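Long-range contact in DHC, diheme cytochrome c (Rhodobacter sphaeroides, PDB 2FWT), which probably carries electrons through its two covalently bound c-type hemes, interacting with the sphaeroides heme protein SHP: residues Y20-L33 and T81-R93. Sequence-based numbering, arbitrary orientation.
Sequences YPAALLPARSWTAL and TPLRISELPWFKR. With HEC (heme c), chain C.
Ile85 packs against Tyr20, Leu24 and Leu25. Its CB lies near heme propionate oxygen O1A; CG1, anti to the carbonyl carbon (chi1 -63°), turns to Leu25, 3.7 Å from its CG, while CG2 only loosely approaches Leu24 CG. At the tip, CD1 meets Tyr20 CB and CG, each at 3.7 Å, and Leu24 CB at 3.8 Å. The Tyr20 ring in turn meets the heme obliquely, its CD1 3.6 Å from heme C3A, and its hydroxyl is hydrogen-bonded to the Ser111 carbonyl. Farther along, Ser29 OG donates a 2.6 Å hydrogen bond to Pro82 O, tying helix 27-34 to the chain entering the propionate site. There the extended Arg84 side chain reaches both propionates, NH1 donating to heme O2A (3.0 Å) and to O1D, which NH2 also grips; a leucine in its place would probably strip O1D of this charged partner and break the link between the propionates. Ser86 holds the O1A/O2A carboxylate too, its N donating to heme O1A (2.9 Å) and its OG to O2A. Toward the second heme's side, a water bridges Leu24 O and Trp90 NE1. Apolar packing beside gripped propionates makes this one wall of the heme 1 pocket, whose heme is covalently bound to Cys13 and Cys16 in this diheme cytochrome c.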
# COMPACT_ATOMS: atom_id res chain seq x y z
N TYR A 20 2.43 -2.61 2.34
CA TYR A 20 1.94 -2.81 0.98
C TYR A 20 3.08 -2.98 -0.01
O TYR A 20 4.02 -2.18 -0.02
CB TYR A 20 1.08 -1.64 0.53
CG TYR A 20 -0.17 -1.44 1.37
CD1 TYR A 20 -0.34 -0.30 2.16
CD2 TYR A 20 -1.15 -2.39 1.40
CE1 TYR A 20 -1.49 -0.12 2.93
CE2 TYR A 20 -2.31 -2.22 2.18
CZ TYR A 20 -2.47 -1.10 2.93
OH TYR A 20 -3.60 -0.95 3.69
N PRO A 21 3.03 -4.05 -0.82
CA PRO A 21 4.11 -4.24 -1.80
C PRO A 21 4.24 -3.10 -2.80
O PRO A 21 3.24 -2.57 -3.31
CB PRO A 21 3.73 -5.53 -2.52
CG PRO A 21 2.76 -6.19 -1.69
CD PRO A 21 2.12 -5.20 -0.75
N ALA A 22 5.48 -2.80 -3.14
CA ALA A 22 5.79 -1.75 -4.10
C ALA A 22 5.10 -1.93 -5.45
O ALA A 22 4.65 -0.95 -6.05
CB ALA A 22 7.30 -1.64 -4.28
N ALA A 23 4.99 -3.17 -5.90
CA ALA A 23 4.45 -3.48 -7.22
C ALA A 23 3.01 -3.07 -7.39
O ALA A 23 2.49 -3.08 -8.52
CB ALA A 23 4.59 -4.95 -7.44
N LEU A 24 2.33 -2.74 -6.30
CA LEU A 24 0.90 -2.44 -6.38
C LEU A 24 0.54 -1.02 -6.84
O LEU A 24 -0.59 -0.79 -7.28
CB LEU A 24 0.24 -2.74 -5.04
CG LEU A 24 -0.41 -4.11 -4.74
CD1 LEU A 24 -0.17 -5.25 -5.68
CD2 LEU A 24 -0.30 -4.49 -3.29
N LEU A 25 1.47 -0.07 -6.74
CA LEU A 25 1.23 1.30 -7.18
C LEU A 25 2.31 1.76 -8.14
O LEU A 25 3.46 1.31 -8.08
CB LEU A 25 1.19 2.27 -5.98
CG LEU A 25 -0.04 2.16 -5.05
CD1 LEU A 25 0.15 3.05 -3.86
CD2 LEU A 25 -1.30 2.56 -5.80
N PRO A 26 1.96 2.69 -9.02
CA PRO A 26 2.98 3.29 -9.87
C PRO A 26 3.89 4.25 -9.11
O PRO A 26 3.54 4.79 -8.05
CB PRO A 26 2.17 4.02 -10.92
CG PRO A 26 0.87 4.35 -10.25
CD PRO A 26 0.60 3.20 -9.33
N ALA A 27 5.06 4.50 -9.68
CA ALA A 27 6.08 5.35 -9.05
C ALA A 27 5.54 6.70 -8.62
O ALA A 27 5.80 7.15 -7.49
CB ALA A 27 7.28 5.50 -9.94
N ARG A 28 4.77 7.35 -9.47
CA ARG A 28 4.27 8.68 -9.14
C ARG A 28 3.38 8.71 -7.90
O ARG A 28 3.34 9.70 -7.18
CB ARG A 28 3.54 9.29 -10.31
CG ARG A 28 2.23 8.63 -10.66
CD ARG A 28 1.80 9.11 -12.06
NE ARG A 28 0.55 8.50 -12.45
CZ ARG A 28 0.42 7.29 -13.01
NH1 ARG A 28 1.47 6.54 -13.28
NH2 ARG A 28 -0.79 6.84 -13.29
N SER A 29 2.66 7.61 -7.66
CA SER A 29 1.80 7.43 -6.50
C SER A 29 2.62 7.25 -5.22
O SER A 29 2.35 7.88 -4.21
CB SER A 29 0.85 6.26 -6.70
OG SER A 29 -0.09 6.50 -7.76
N TRP A 30 3.65 6.40 -5.26
CA TRP A 30 4.54 6.29 -4.11
C TRP A 30 5.21 7.63 -3.79
O TRP A 30 5.30 8.01 -2.62
CB TRP A 30 5.58 5.22 -4.34
CG TRP A 30 5.05 3.80 -4.37
CD1 TRP A 30 5.21 2.91 -5.36
CD2 TRP A 30 4.32 3.13 -3.34
NE1 TRP A 30 4.63 1.75 -5.05
CE2 TRP A 30 4.09 1.84 -3.80
CE3 TRP A 30 3.83 3.50 -2.07
CZ2 TRP A 30 3.40 0.88 -3.04
CZ3 TRP A 30 3.16 2.55 -1.30
CH2 TRP A 30 2.95 1.26 -1.78
N THR A 31 5.66 8.35 -4.80
CA THR A 31 6.31 9.65 -4.56
C THR A 31 5.31 10.63 -3.90
O THR A 31 5.64 11.37 -2.96
CB THR A 31 6.89 10.21 -5.87
OG1 THR A 31 8.02 9.42 -6.24
CG2 THR A 31 7.30 11.66 -5.73
N ALA A 32 4.09 10.62 -4.40
CA ALA A 32 3.07 11.49 -3.84
C ALA A 32 2.79 11.18 -2.38
O ALA A 32 2.65 12.09 -1.54
CB ALA A 32 1.81 11.38 -4.66
N LEU A 33 2.64 9.89 -2.08
CA LEU A 33 2.40 9.47 -0.72
C LEU A 33 3.59 9.82 0.19
O LEU A 33 3.42 10.37 1.30
CB LEU A 33 2.13 7.96 -0.65
CG LEU A 33 0.74 7.42 -0.95
CD1 LEU A 33 0.78 5.90 -1.01
CD2 LEU A 33 -0.27 7.87 0.12
N THR A 81 -3.02 10.51 -10.54
CA THR A 81 -2.13 9.94 -9.51
C THR A 81 -2.93 9.36 -8.34
O THR A 81 -3.33 10.08 -7.42
CB THR A 81 -1.12 10.99 -9.03
OG1 THR A 81 -0.30 11.37 -10.14
CG2 THR A 81 -0.22 10.42 -7.95
N PRO A 82 -3.17 8.04 -8.40
CA PRO A 82 -3.88 7.43 -7.28
C PRO A 82 -3.04 7.52 -5.99
O PRO A 82 -1.81 7.52 -6.06
CB PRO A 82 -4.08 5.97 -7.72
CG PRO A 82 -3.23 5.76 -8.97
CD PRO A 82 -2.79 7.10 -9.47
N LEU A 83 -3.69 7.64 -4.83
CA LEU A 83 -3.00 7.45 -3.58
C LEU A 83 -3.31 6.09 -2.95
O LEU A 83 -2.63 5.71 -2.00
CB LEU A 83 -3.38 8.54 -2.58
CG LEU A 83 -2.54 9.82 -2.47
CD1 LEU A 83 -1.45 9.97 -3.48
CD2 LEU A 83 -3.46 11.04 -2.39
N ARG A 84 -4.32 5.38 -3.46
CA ARG A 84 -4.79 4.14 -2.82
C ARG A 84 -4.77 3.00 -3.82
O ARG A 84 -5.29 3.15 -4.96
CB ARG A 84 -6.21 4.28 -2.25
CG ARG A 84 -6.30 5.20 -1.10
CD ARG A 84 -7.72 5.31 -0.62
NE ARG A 84 -7.94 6.03 0.65
CZ ARG A 84 -7.95 5.50 1.87
NH1 ARG A 84 -7.62 4.24 2.09
NH2 ARG A 84 -8.24 6.27 2.91
N ILE A 85 -4.22 1.87 -3.39
CA ILE A 85 -4.36 0.62 -4.11
C ILE A 85 -5.85 0.29 -4.28
O ILE A 85 -6.30 -0.13 -5.36
CB ILE A 85 -3.65 -0.52 -3.36
CG1 ILE A 85 -2.13 -0.26 -3.27
CG2 ILE A 85 -3.89 -1.86 -4.07
CD1 ILE A 85 -1.47 -1.01 -2.12
N SER A 86 -6.61 0.52 -3.22
CA SER A 86 -8.04 0.23 -3.18
C SER A 86 -8.90 1.11 -4.10
O SER A 86 -10.09 0.86 -4.22
CB SER A 86 -8.54 0.31 -1.73
OG SER A 86 -8.49 1.63 -1.23
N GLU A 87 -8.30 2.11 -4.74
CA GLU A 87 -8.98 2.96 -5.73
C GLU A 87 -8.55 2.68 -7.17
O GLU A 87 -9.05 3.32 -8.10
CB GLU A 87 -8.75 4.44 -5.41
CG GLU A 87 -9.49 4.88 -4.15
CD GLU A 87 -11.01 4.91 -4.29
OE1 GLU A 87 -11.54 5.46 -5.29
OE2 GLU A 87 -11.70 4.40 -3.38
N LEU A 88 -7.66 1.72 -7.38
CA LEU A 88 -7.22 1.40 -8.72
C LEU A 88 -8.33 0.77 -9.54
O LEU A 88 -9.13 0.03 -9.02
CB LEU A 88 -6.03 0.45 -8.71
CG LEU A 88 -4.74 1.05 -8.14
CD1 LEU A 88 -3.73 -0.05 -8.00
CD2 LEU A 88 -4.23 2.18 -9.00
N PRO A 89 -8.33 1.03 -10.87
CA PRO A 89 -9.34 0.42 -11.73
C PRO A 89 -9.51 -1.10 -11.54
O PRO A 89 -10.64 -1.58 -11.33
CB PRO A 89 -8.85 0.81 -13.12
CG PRO A 89 -8.25 2.17 -12.87
CD PRO A 89 -7.46 1.93 -11.63
N TRP A 90 -8.43 -1.87 -11.57
CA TRP A 90 -8.57 -3.32 -11.43
C TRP A 90 -9.16 -3.68 -10.08
O TRP A 90 -9.93 -4.64 -9.96
CB TRP A 90 -7.25 -4.06 -11.67
CG TRP A 90 -6.16 -3.89 -10.63
CD1 TRP A 90 -5.06 -3.13 -10.73
CD2 TRP A 90 -6.10 -4.54 -9.36
NE1 TRP A 90 -4.28 -3.25 -9.57
CE2 TRP A 90 -4.90 -4.12 -8.72
CE3 TRP A 90 -6.91 -5.46 -8.70
CZ2 TRP A 90 -4.54 -4.54 -7.44
CZ3 TRP A 90 -6.54 -5.89 -7.43
CH2 TRP A 90 -5.36 -5.43 -6.83
N PHE A 91 -8.79 -2.92 -9.06
CA PHE A 91 -9.20 -3.25 -7.69
C PHE A 91 -10.69 -3.07 -7.55
O PHE A 91 -11.40 -3.92 -7.01
CB PHE A 91 -8.47 -2.34 -6.70
CG PHE A 91 -8.66 -2.74 -5.28
CD1 PHE A 91 -7.66 -3.40 -4.60
CD2 PHE A 91 -9.84 -2.45 -4.61
CE1 PHE A 91 -7.84 -3.76 -3.26
CE2 PHE A 91 -10.02 -2.80 -3.26
CZ PHE A 91 -9.04 -3.45 -2.60
N LYS A 92 -11.18 -1.93 -8.02
CA LYS A 92 -12.61 -1.63 -7.97
C LYS A 92 -13.42 -2.68 -8.76
O LYS A 92 -14.45 -3.17 -8.28
CB LYS A 92 -12.86 -0.23 -8.54
CG LYS A 92 -12.36 0.92 -7.62
CD LYS A 92 -13.30 1.16 -6.46
CE LYS A 92 -12.83 2.29 -5.57
NZ LYS A 92 -13.75 2.58 -4.44
N ARG A 93 -12.93 -3.00 -9.94
CA ARG A 93 -13.62 -3.90 -10.85
C ARG A 93 -13.71 -5.31 -10.25
O ARG A 93 -14.77 -5.92 -10.24
CB ARG A 93 -12.90 -3.89 -12.22
CG ARG A 93 -13.36 -4.87 -13.23
CD ARG A 93 -12.71 -4.58 -14.60
NE ARG A 93 -11.32 -5.05 -14.74
CZ ARG A 93 -10.22 -4.28 -14.84
NH1 ARG A 93 -10.28 -2.95 -14.78
NH2 ARG A 93 -9.03 -4.85 -14.99
FE HEC C . -0.27 4.10 5.50
CHA HEC C . -3.31 3.86 4.05
CHB HEC C . 1.23 3.34 2.50
CHC HEC C . 2.79 4.22 6.97
CHD HEC C . -1.71 5.00 8.45
NA HEC C . -0.90 3.65 3.65
C1A HEC C . -2.23 3.61 3.25
C2A HEC C . -2.32 3.28 1.86
C3A HEC C . -1.05 3.13 1.42
C4A HEC C . -0.15 3.35 2.54
CMA HEC C . -0.61 2.76 0.02
CAA HEC C . -3.63 3.14 1.07
CBA HEC C . -4.29 1.78 1.28
CGA HEC C . -5.41 1.60 0.27
O1A HEC C . -5.12 1.22 -0.88
O2A HEC C . -6.60 1.84 0.62
NB HEC C . 1.64 3.83 4.86
C1B HEC C . 2.06 3.60 3.57
C2B HEC C . 3.50 3.64 3.52
C3B HEC C . 3.93 3.90 4.78
C4B HEC C . 2.76 3.96 5.64
CMB HEC C . 4.29 3.50 2.20
CAB HEC C . 5.37 4.10 5.29
CBB HEC C . 5.98 5.25 4.83
NC HEC C . 0.39 4.51 7.37
C1C HEC C . 1.71 4.49 7.77
C2C HEC C . 1.77 4.76 9.19
C3C HEC C . 0.53 5.00 9.61
C4C HEC C . -0.35 4.83 8.47
CMC HEC C . 3.07 4.81 10.00
CAC HEC C . 0.08 5.38 11.05
CBC HEC C . 0.66 6.46 11.67
ND HEC C . -2.14 4.39 6.12
C1D HEC C . -2.53 4.80 7.39
C2D HEC C . -3.97 4.97 7.44
C3D HEC C . -4.49 4.62 6.08
C4D HEC C . -3.29 4.27 5.33
CMD HEC C . -4.80 5.45 8.59
CAD HEC C . -5.95 4.65 5.65
CBD HEC C . -6.57 3.27 5.93
CGD HEC C . -8.04 3.24 5.61
O1D HEC C . -8.51 4.16 4.89
O2D HEC C . -8.73 2.29 6.08
O HOH W 1 -1.54 -2.26 -9.32